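Local coordinates for dual function macrocyclase-peptidase POPB (Galerina marginata, PDB 5N4B), which cleaves peptide bonds after proline and joins peptide ends into macrocycles during biosynthesis of the amanitin toxins, at residues Y275-K280 and Y311-I317; N286-A291 and H303-N309. The protein carries 1 engineered substitution. One frame throughout, in Å; residues are numbered along the deposited sequence.

Contact 1. Residues Y275-K280 and Y311-I317; sequences YLYQFK and YAADYNI
Tyr311 lies flat against Lys280. The aliphatic part of the lysine runs over one face of the ring, in the direction opposite to the tyrosine side chain. Its CG sits 3.8 Å from the centroid of the Tyr311 ring, almost on the normal. The lysine chain is fully extended beyond CG, which keeps its methylenes along the ring. Beside its hydroxyl end, Tyr311 CE1 comes 3.3 Å from Gln278 O. Trp261 packs edge-to-face with Tyr311. Further along, Tyr315 O lies 3.6 Å from Tyr277 CE1. Asn316 follows, with ND2 3.5 Å from Tyr277 OH. Ile317 closes the contact with two kinds of interaction. Its backbone N donates a nearly straight hydrogen bond to Tyr277 OH (3.0 Å, 165°). Its CG1 stands over the centre of the Tyr275 ring, 3.7 Å from the centroid, a CH-pi contact. CG1 is anti to the carbonyl carbon (chi1 -57°), which leads it from the backbone to that ring. Tyr277 OH is also hydrogen-bonded to Asp266 OD2. One hydroxyl of a buried tyrosine thus links strand 262-267 to strand 315-321, across the boundary between two propeller blades, while CH-pi contacts lie at the two ends.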
ATOM      1  N   TYR A 275      11.572  19.995   9.389  1.00 11.53           N
ATOM      2  CA  TYR A 275      12.262  19.288   8.340  1.00 11.28           C
ATOM      3  C   TYR A 275      11.433  19.255   7.075  1.00 13.42           C
ATOM      4  O   TYR A 275      10.207  19.044   7.125  1.00 14.14           O
ATOM      5  CB  TYR A 275      12.516  17.869   8.793  1.00 13.89           C
ATOM      6  CG  TYR A 275      13.245  17.716  10.109  1.00 12.83           C
ATOM      7  CD1 TYR A 275      14.625  17.947  10.223  1.00 14.52           C
ATOM      8  CD2 TYR A 275      12.584  17.326  11.268  1.00 12.63           C
ATOM      9  CE1 TYR A 275      15.282  17.787  11.413  1.00 15.86           C
ATOM     10  CE2 TYR A 275      13.279  17.152  12.466  1.00 12.63           C
ATOM     11  CZ  TYR A 275      14.625  17.391  12.512  1.00 13.53           C
ATOM     12  OH  TYR A 275      15.262  17.199  13.714  1.00 15.97           O
ATOM     13  N   LEU A 276      12.106  19.445   5.926  1.00 13.70           N
ATOM     14  CA  LEU A 276      11.476  19.351   4.615  1.00 12.64           C
ATOM     15  C   LEU A 276      12.148  18.274   3.804  1.00 12.93           C
ATOM     16  O   LEU A 276      13.374  18.284   3.641  1.00 13.30           O
ATOM     17  CB  LEU A 276      11.607  20.670   3.870  1.00 14.53           C
ATOM     18  CG  LEU A 276      11.013  20.724   2.444  1.00 15.12           C
ATOM     19  CD1 LEU A 276       9.522  20.759   2.455  1.00 14.63           C
ATOM     20  CD2 LEU A 276      11.581  21.935   1.676  1.00 17.74           C
ATOM     21  N   TYR A 277      11.341  17.360   3.306  1.00 11.16           N
ATOM     22  CA  TYR A 277      11.780  16.329   2.391  1.00 10.66           C
ATOM     23  C   TYR A 277      11.278  16.685   0.992  1.00 13.08           C
ATOM     24  O   TYR A 277      10.176  17.232   0.823  1.00 12.43           O
ATOM     25  CB  TYR A 277      11.177  14.978   2.740  1.00 11.48           C
ATOM     26  CG  TYR A 277      11.377  14.511   4.173  1.00 11.36           C
ATOM     27  CD1 TYR A 277      12.604  14.207   4.675  1.00 12.38           C
ATOM     28  CD2 TYR A 277      10.295  14.309   4.982  1.00 13.63           C
ATOM     29  CE1 TYR A 277      12.751  13.781   5.971  1.00 13.11           C
ATOM     30  CE2 TYR A 277      10.443  13.871   6.283  1.00 12.02           C
ATOM     31  CZ  TYR A 277      11.676  13.590   6.761  1.00 11.88           C
ATOM     32  OH  TYR A 277      11.817  13.090   8.060  1.00 14.14           O
ATOM     33  N   GLN A 278      12.094  16.419  -0.017  1.00 13.04           N
ATOM     34  CA  GLN A 278      11.705  16.563  -1.419  1.00 11.96           C
ATOM     35  C   GLN A 278      11.970  15.286  -2.195  1.00 12.91           C
ATOM     36  O   GLN A 278      13.019  14.649  -2.031  1.00 13.22           O
ATOM     37  CB  GLN A 278      12.438  17.694  -2.118  1.00 14.52           C
ATOM     38  CG  GLN A 278      12.423  19.003  -1.299  1.00 15.34           C
ATOM     39  CD  GLN A 278      13.001  20.186  -2.014  1.00 16.50           C
ATOM     40  OE1 GLN A 278      12.813  20.371  -3.228  1.00 18.06           O
ATOM     41  NE2 GLN A 278      13.723  20.996  -1.263  1.00 17.96           N
ATOM     42  N   PHE A 279      11.018  14.940  -3.055  1.00 14.76           N
ATOM     43  CA  PHE A 279      11.041  13.716  -3.846  1.00 13.93           C
ATOM     44  C   PHE A 279      10.824  14.081  -5.302  1.00 14.23           C
ATOM     45  O   PHE A 279       9.887  14.830  -5.623  1.00 17.84           O
ATOM     46  CB  PHE A 279       9.948  12.730  -3.413  1.00 13.97           C
ATOM     47  CG  PHE A 279       9.907  12.475  -1.928  1.00 14.45           C
ATOM     48  CD1 PHE A 279       9.136  13.291  -1.112  1.00 14.51           C
ATOM     49  CD2 PHE A 279      10.637  11.447  -1.353  1.00 16.05           C
ATOM     50  CE1 PHE A 279       9.080  13.074   0.285  1.00 16.41           C
ATOM     51  CE2 PHE A 279      10.603  11.256   0.052  1.00 14.14           C
ATOM     52  CZ  PHE A 279       9.845  12.053   0.837  1.00 14.94           C
ATOM     53  N   LYS A 280      11.617  13.525  -6.183  1.00 15.61           N
ATOM     54  CA  LYS A 280      11.468  13.800  -7.630  1.00 17.72           C
ATOM     55  C   LYS A 280      10.822  12.663  -8.418  1.00 23.51           C
ATOM     56  O   LYS A 280      10.444  12.880  -9.576  1.00 25.35           O
ATOM     57  CB  LYS A 280      12.820  14.156  -8.252  1.00 21.51           C
ATOM     58  CG  LYS A 280      13.841  13.058  -8.259  1.00 23.36           C
ATOM     59  CD  LYS A 280      15.037  13.460  -9.096  1.00 30.70           C
ATOM     60  CE  LYS A 280      16.041  12.312  -9.165  1.00 40.15           C
ATOM     61  NZ  LYS A 280      17.231  12.717  -9.992  1.00 44.66           N
ATOM     62  N   TYR A 311      20.043  14.393  -4.878  1.00 19.35           N
ATOM     63  CA  TYR A 311      19.320  13.129  -4.853  1.00 17.46           C
ATOM     64  C   TYR A 311      20.313  11.983  -4.936  1.00 21.41           C
ATOM     65  O   TYR A 311      20.901  11.729  -5.991  1.00 22.30           O
ATOM     66  CB  TYR A 311      18.319  13.062  -6.013  1.00 16.72           C
ATOM     67  CG  TYR A 311      17.089  13.920  -5.785  1.00 17.23           C
ATOM     68  CD1 TYR A 311      16.069  13.477  -4.945  1.00 16.92           C
ATOM     69  CD2 TYR A 311      16.955  15.165  -6.381  1.00 18.20           C
ATOM     70  CE1 TYR A 311      14.953  14.232  -4.710  1.00 17.88           C
ATOM     71  CE2 TYR A 311      15.837  15.948  -6.165  1.00 19.37           C
ATOM     72  CZ  TYR A 311      14.831  15.475  -5.338  1.00 20.14           C
ATOM     73  OH  TYR A 311      13.716  16.236  -5.095  1.00 21.30           O
ATOM     74  N   ALA A 312      20.453  11.249  -3.843  1.00 17.80           N
ATOM     75  CA  ALA A 312      21.398  10.130  -3.787  1.00 18.37           C
ATOM     76  C   ALA A 312      20.943   9.003  -2.862  1.00 18.15           C
ATOM     77  O   ALA A 312      21.312   7.844  -3.073  1.00 20.72           O
ATOM     78  CB  ALA A 312      22.767  10.597  -3.352  1.00 20.58           C
ATOM     79  N   ALA A 313      20.139   9.312  -1.847  1.00 14.56           N
ATOM     80  CA  ALA A 313      19.807   8.318  -0.847  1.00 13.82           C
ATOM     81  C   ALA A 313      18.506   8.707  -0.155  1.00 12.88           C
ATOM     82  O   ALA A 313      18.019   9.838  -0.287  1.00 13.11           O
ATOM     83  CB  ALA A 313      20.952   8.202   0.172  1.00 15.49           C
ATOM     84  N   ASP A 314      17.966   7.758   0.597  1.00 11.84           N
ATOM     85  CA  ASP A 314      16.756   7.915   1.406  1.00 10.67           C
ATOM     86  C   ASP A 314      17.166   8.419   2.784  1.00 11.78           C
ATOM     87  O   ASP A 314      18.080   7.854   3.388  1.00 12.52           O
ATOM     88  CB  ASP A 314      16.156   6.501   1.503  1.00 13.46           C
ATOM     89  CG  ASP A 314      14.830   6.389   2.260  1.00 13.68           C
ATOM     90  OD1 ASP A 314      14.475   7.277   3.036  1.00 14.40           O
ATOM     91  OD2 ASP A 314      14.157   5.330   2.098  1.00 13.65           O
ATOM     92  N   TYR A 315      16.566   9.515   3.238  1.00 10.71           N
ATOM     93  CA  TYR A 315      16.809  10.043   4.574  1.00 10.32           C
ATOM     94  C   TYR A 315      15.466  10.301   5.242  1.00 11.26           C
ATOM     95  O   TYR A 315      14.631  11.022   4.690  1.00 12.14           O
ATOM     96  CB  TYR A 315      17.562  11.360   4.503  1.00 13.10           C
ATOM     97  CG  TYR A 315      18.959  11.344   3.949  1.00 13.35           C
ATOM     98  CD1 TYR A 315      19.167  11.451   2.569  1.00 12.38           C
ATOM     99  CD2 TYR A 315      20.076  11.244   4.780  1.00 12.30           C
ATOM    100  CE1 TYR A 315      20.409  11.472   2.037  1.00 14.12           C
ATOM    101  CE2 TYR A 315      21.311  11.264   4.245  1.00 12.79           C
ATOM    102  CZ  TYR A 315      21.491  11.385   2.893  1.00 13.93           C
ATOM    103  OH  TYR A 315      22.788  11.469   2.414  1.00 17.94           O
ATOM    104  N   ASN A 316      15.264   9.741   6.422  1.00 10.06           N
ATOM    105  CA  ASN A 316      14.053   9.952   7.192  1.00 10.40           C
ATOM    106  C   ASN A 316      14.424  10.229   8.648  1.00 10.73           C
ATOM    107  O   ASN A 316      15.105   9.413   9.273  1.00 11.21           O
ATOM    108  CB  ASN A 316      13.122   8.737   7.069  1.00 11.65           C
ATOM    109  CG  ASN A 316      11.729   9.005   7.652  1.00 12.60           C
ATOM    110  OD1 ASN A 316      11.424   8.540   8.720  1.00 14.91           O
ATOM    111  ND2 ASN A 316      10.941   9.847   6.982  1.00 16.23           N
ATOM    112  N   ILE A 317      13.953  11.330   9.207  1.00  9.85           N
ATOM    113  CA  ILE A 317      14.317  11.683  10.570  1.00 11.08           C
ATOM    114  C   ILE A 317      13.703  10.725  11.583  1.00 10.57           C
ATOM    115  O   ILE A 317      12.509  10.400  11.520  1.00 12.30           O
ATOM    116  CB  ILE A 317      13.814  13.094  10.915  1.00 12.05           C
ATOM    117  CG1 ILE A 317      14.334  14.148   9.952  1.00 15.55           C
ATOM    118  CG2 ILE A 317      14.180  13.451  12.379  1.00 15.26           C
ATOM    119  CD1 ILE A 317      15.790  14.207   9.856  1.00 17.62           C
TER

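Contact 2. Residues N286-A291 and H303-N309; sequences NLLWVA and HWRKVVN
The Trp289 indole and the Lys306 side chain lie side by side and point the same way. Lys306 CG stands over one face of the indole, 3.7 Å from the centroid of its five-membered ring. The extended lysine chain then carries CD and CE along the six-membered ring. Trp304 meets Trp289 at about a right angle, side chain to side chain. Its CB touches Trp289 CE3 at 3.6 Å, and the two ring planes are inclined by 50°, an oblique pair. Asn309 comes to the indole edge. Trp289 NE1 gives a bent hydrogen bond to Asn309 OD1 (3.0 Å, 137°). The acceptor is near the indole plane, but the donor sits above the plane of the amide. Asn309 CG is anti to the backbone N (chi1 -156°), which turns the amide to the indole.

Leu288 and Val290 point to the other side of the sheet. There Leu288 CB meets Val308 CB at 3.9 Å, and Val290 CG2 meets Val307 CG2 at 3.9 Å. Two antiparallel hydrogen-bonded pairs, Leu288 with Val308 and Val290 with Arg305, hold the backbones. The register slips by one residue between them, a beta bulge, where Lys306 centres an inverse gamma turn. Arg305 reaches away to the carbonyls of Leu343 and Lys345. The blade's outer strand is therefore held by backbone bonds and by a tryptophan bonded to Asn309 and covered on one face by lysine.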
ATOM      1  N   ASN A 286      15.744  11.208  -1.575  1.00 13.45           N
ATOM      2  CA  ASN A 286      15.171  12.461  -1.204  1.00 14.46           C
ATOM      3  C   ASN A 286      16.141  13.505  -0.704  1.00 13.21           C
ATOM      4  O   ASN A 286      17.143  13.238  -0.200  1.00 14.11           O
ATOM      5  CB  ASN A 286      14.007  12.277  -0.179  1.00 12.85           C
ATOM      6  CG  ASN A 286      14.444  11.815   1.207  1.00 12.73           C
ATOM      7  OD1 ASN A 286      14.573  12.571   2.145  1.00 14.05           O
ATOM      8  ND2 ASN A 286      14.637  10.617   1.294  1.00 12.37           N
ATOM      9  N   LEU A 287      15.736  14.745  -0.862  1.00 13.87           N
ATOM     10  CA  LEU A 287      16.432  15.843  -0.238  1.00 14.04           C
ATOM     11  C   LEU A 287      15.939  16.007   1.200  1.00 13.37           C
ATOM     12  O   LEU A 287      14.858  15.543   1.591  1.00 13.00           O
ATOM     13  CB  LEU A 287      16.204  17.169  -0.999  1.00 16.04           C
ATOM     14  CG  LEU A 287      16.480  17.101  -2.495  1.00 16.54           C
ATOM     15  CD1 LEU A 287      16.350  18.483  -3.110  1.00 16.79           C
ATOM     16  CD2 LEU A 287      17.798  16.512  -2.829  1.00 18.34           C
ATOM     17  N   LEU A 288      16.741  16.671   2.005  1.00 13.18           N
ATOM     18  CA  LEU A 288      16.408  16.922   3.399  1.00 13.46           C
ATOM     19  C   LEU A 288      16.973  18.280   3.783  1.00 14.35           C
ATOM     20  O   LEU A 288      18.196  18.477   3.800  1.00 15.45           O
ATOM     21  CB  LEU A 288      16.979  15.827   4.310  1.00 16.09           C
ATOM     22  CG  LEU A 288      16.945  16.125   5.822  1.00 17.62           C
ATOM     23  CD1 LEU A 288      15.553  16.158   6.275  1.00 20.07           C
ATOM     24  CD2 LEU A 288      17.781  15.115   6.588  1.00 21.82           C
ATOM     25  N   TRP A 289      16.071  19.223   4.048  1.00 13.19           N
ATOM     26  CA  TRP A 289      16.440  20.561   4.491  1.00 14.07           C
ATOM     27  C   TRP A 289      15.901  20.766   5.899  1.00 14.42           C
ATOM     28  O   TRP A 289      14.886  20.147   6.301  1.00 14.79           O
ATOM     29  CB  TRP A 289      15.921  21.662   3.556  1.00 15.63           C
ATOM     30  CG  TRP A 289      16.446  21.647   2.139  1.00 15.56           C
ATOM     31  CD1 TRP A 289      17.391  20.838   1.598  1.00 16.59           C
ATOM     32  CD2 TRP A 289      16.012  22.519   1.097  1.00 16.98           C
ATOM     33  NE1 TRP A 289      17.567  21.146   0.263  1.00 17.69           N
ATOM     34  CE2 TRP A 289      16.742  22.187  -0.058  1.00 19.08           C
ATOM     35  CE3 TRP A 289      15.065  23.543   1.041  1.00 18.52           C
ATOM     36  CZ2 TRP A 289      16.568  22.852  -1.259  1.00 20.43           C
ATOM     37  CZ3 TRP A 289      14.867  24.201  -0.176  1.00 19.86           C
ATOM     38  CH2 TRP A 289      15.649  23.863  -1.289  1.00 20.79           C
ATOM     39  N   VAL A 290      16.582  21.609   6.675  1.00 15.57           N
ATOM     40  CA  VAL A 290      16.279  21.793   8.083  1.00 14.49           C
ATOM     41  C   VAL A 290      16.143  23.266   8.381  1.00 16.68           C
ATOM     42  O   VAL A 290      17.058  24.036   8.094  1.00 17.49           O
ATOM     43  CB  VAL A 290      17.392  21.202   8.972  1.00 16.69           C
ATOM     44  CG1 VAL A 290      17.037  21.391  10.463  1.00 16.69           C
ATOM     45  CG2 VAL A 290      17.627  19.730   8.655  1.00 20.17           C
ATOM     46  N   ALA A 291      15.060  23.646   9.017  1.00 16.64           N
ATOM     47  CA  ALA A 291      14.834  25.006   9.487  1.00 16.91           C
ATOM     48  C   ALA A 291      14.774  25.016  11.002  1.00 16.52           C
ATOM     49  O   ALA A 291      14.212  24.108  11.631  1.00 17.38           O
ATOM     50  CB  ALA A 291      13.535  25.611   8.963  1.00 17.89           C
ATOM     51  N   HIS A 303      13.937  30.039   6.808  1.00 24.18           N
ATOM     52  CA  HIS A 303      15.309  29.853   6.395  1.00 22.57           C
ATOM     53  C   HIS A 303      15.620  28.352   6.397  1.00 23.10           C
ATOM     54  O   HIS A 303      15.687  27.728   7.456  1.00 22.93           O
ATOM     55  CB  HIS A 303      16.249  30.627   7.295  1.00 23.11           C
ATOM     56  CG  HIS A 303      17.670  30.496   6.891  1.00 28.47           C
ATOM     57  ND1 HIS A 303      18.066  30.479   5.569  1.00 37.66           N
ATOM     58  CD2 HIS A 303      18.795  30.348   7.623  1.00 42.41           C
ATOM     59  CE1 HIS A 303      19.373  30.322   5.507  1.00 38.91           C
ATOM     60  NE2 HIS A 303      19.844  30.256   6.736  1.00 42.38           N
ATOM     61  N   TRP A 304      15.852  27.793   5.215  1.00 23.77           N
ATOM     62  CA  TRP A 304      16.233  26.390   5.080  1.00 20.74           C
ATOM     63  C   TRP A 304      17.735  26.237   5.026  1.00 22.33           C
ATOM     64  O   TRP A 304      18.394  26.834   4.166  1.00 23.94           O
ATOM     65  CB  TRP A 304      15.641  25.812   3.809  1.00 21.03           C
ATOM     66  CG  TRP A 304      14.196  25.812   3.765  1.00 22.62           C
ATOM     67  CD1 TRP A 304      13.381  26.589   2.979  1.00 24.33           C
ATOM     68  CD2 TRP A 304      13.320  25.012   4.571  1.00 17.61           C
ATOM     69  NE1 TRP A 304      12.091  26.311   3.233  1.00 26.50           N
ATOM     70  CE2 TRP A 304      12.002  25.345   4.205  1.00 21.30           C
ATOM     71  CE3 TRP A 304      13.528  24.027   5.553  1.00 17.34           C
ATOM     72  CZ2 TRP A 304      10.899  24.731   4.771  1.00 20.46           C
ATOM     73  CZ3 TRP A 304      12.390  23.419   6.117  1.00 19.28           C
ATOM     74  CH2 TRP A 304      11.118  23.790   5.726  1.00 20.03           C
ATOM     75  N   ARG A 305      18.259  25.343   5.872  1.00 20.60           N
ATOM     76  CA  ARG A 305      19.607  24.836   5.747  1.00 18.76           C
ATOM     77  C   ARG A 305      19.569  23.579   4.879  1.00 19.95           C
ATOM     78  O   ARG A 305      18.886  22.605   5.216  1.00 18.65           O
ATOM     79  CB  ARG A 305      20.184  24.488   7.112  1.00 20.98           C
ATOM     80  CG  ARG A 305      21.607  23.968   7.083  1.00 22.45           C
ATOM     81  CD  ARG A 305      22.140  23.765   8.450  1.00 24.95           C
ATOM     82  NE  ARG A 305      23.496  23.264   8.410  1.00 27.54           N
ATOM     83  CZ  ARG A 305      24.261  23.103   9.492  1.00 30.79           C
ATOM     84  NH1 ARG A 305      23.811  23.399  10.699  1.00 27.18           N
ATOM     85  NH2 ARG A 305      25.505  22.648   9.360  1.00 41.05           N
ATOM     86  N   LYS A 306      20.315  23.587   3.784  1.00 18.60           N
ATOM     87  CA  LYS A 306      20.223  22.571   2.725  1.00 17.12           C
ATOM     88  C   LYS A 306      21.174  21.407   3.031  1.00 19.38           C
ATOM     89  O   LYS A 306      22.142  21.135   2.328  1.00 22.45           O
ATOM     90  CB  LYS A 306      20.458  23.203   1.362  1.00 18.07           C
ATOM     91  CG  LYS A 306      19.449  24.300   1.013  1.00 20.60           C
ATOM     92  CD  LYS A 306      19.747  24.898  -0.394  1.00 22.99           C
ATOM     93  CE  LYS A 306      18.791  26.018  -0.768  1.00 23.80           C
ATOM     94  NZ  LYS A 306      19.303  26.589  -2.076  1.00 30.25           N
ATOM     95  N   VAL A 307      20.801  20.657   4.067  1.00 17.64           N
ATOM     96  CA  VAL A 307      21.682  19.640   4.635  1.00 18.39           C
ATOM     97  C   VAL A 307      21.962  18.534   3.634  1.00 16.73           C
ATOM     98  O   VAL A 307      23.120  18.132   3.443  1.00 19.83           O
ATOM     99  CB  VAL A 307      21.119  19.100   5.957  1.00 17.86           C
ATOM    100  CG1 VAL A 307      21.927  17.976   6.482  1.00 18.88           C
ATOM    101  CG2 VAL A 307      21.080  20.198   6.982  1.00 18.39           C
ATOM    102  N   VAL A 308      20.914  17.984   3.024  1.00 16.27           N
ATOM    103  CA  VAL A 308      21.028  17.035   1.915  1.00 14.10           C
ATOM    104  C   VAL A 308      20.437  17.726   0.700  1.00 14.69           C
ATOM    105  O   VAL A 308      19.225  17.980   0.642  1.00 16.74           O
ATOM    106  CB  VAL A 308      20.313  15.698   2.204  1.00 13.99           C
ATOM    107  CG1 VAL A 308      20.357  14.782   0.971  1.00 18.40           C
ATOM    108  CG2 VAL A 308      20.907  14.976   3.423  1.00 16.59           C
ATOM    109  N   ASN A 309      21.287  18.062  -0.278  1.00 18.77           N
ATOM    110  CA  ASN A 309      20.856  18.876  -1.400  1.00 17.17           C
ATOM    111  C   ASN A 309      21.150  18.256  -2.762  1.00 22.96           C
ATOM    112  O   ASN A 309      21.095  18.961  -3.773  1.00 25.82           O
ATOM    113  CB  ASN A 309      21.444  20.278  -1.318  1.00 20.49           C
ATOM    114  CG  ASN A 309      20.630  21.274  -2.053  1.00 24.82           C
ATOM    115  OD1 ASN A 309      19.396  21.212  -2.075  1.00 22.59           O
ATOM    116  ND2 ASN A 309      21.324  22.228  -2.689  1.00 26.83           N
TER

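How the contacts relate
Both contacts belong to the beta-propeller. Contact 2 pairs the third and fourth strands, 287-292 and 305-308, of the blade formed by 262-308, and contact 1 sets an inner strand of that blade against the first strand of the next blade. Their centres are 9 Å apart. Strands 273-279 and 287-292 are neighbours in the sheet, and Leu276 O lies 2.9 Å from Trp289 N, a probable hydrogen bond. The chain leaves contact 2 at Asn309 and enters contact 1 at Tyr311, crossing from one blade to the next. Ala313 O, 3.0 Å from Asn286 N, probably ties that crossing back to the blade. Leu288 also touches Ile317. Both contacts lie away from the catalytic residues.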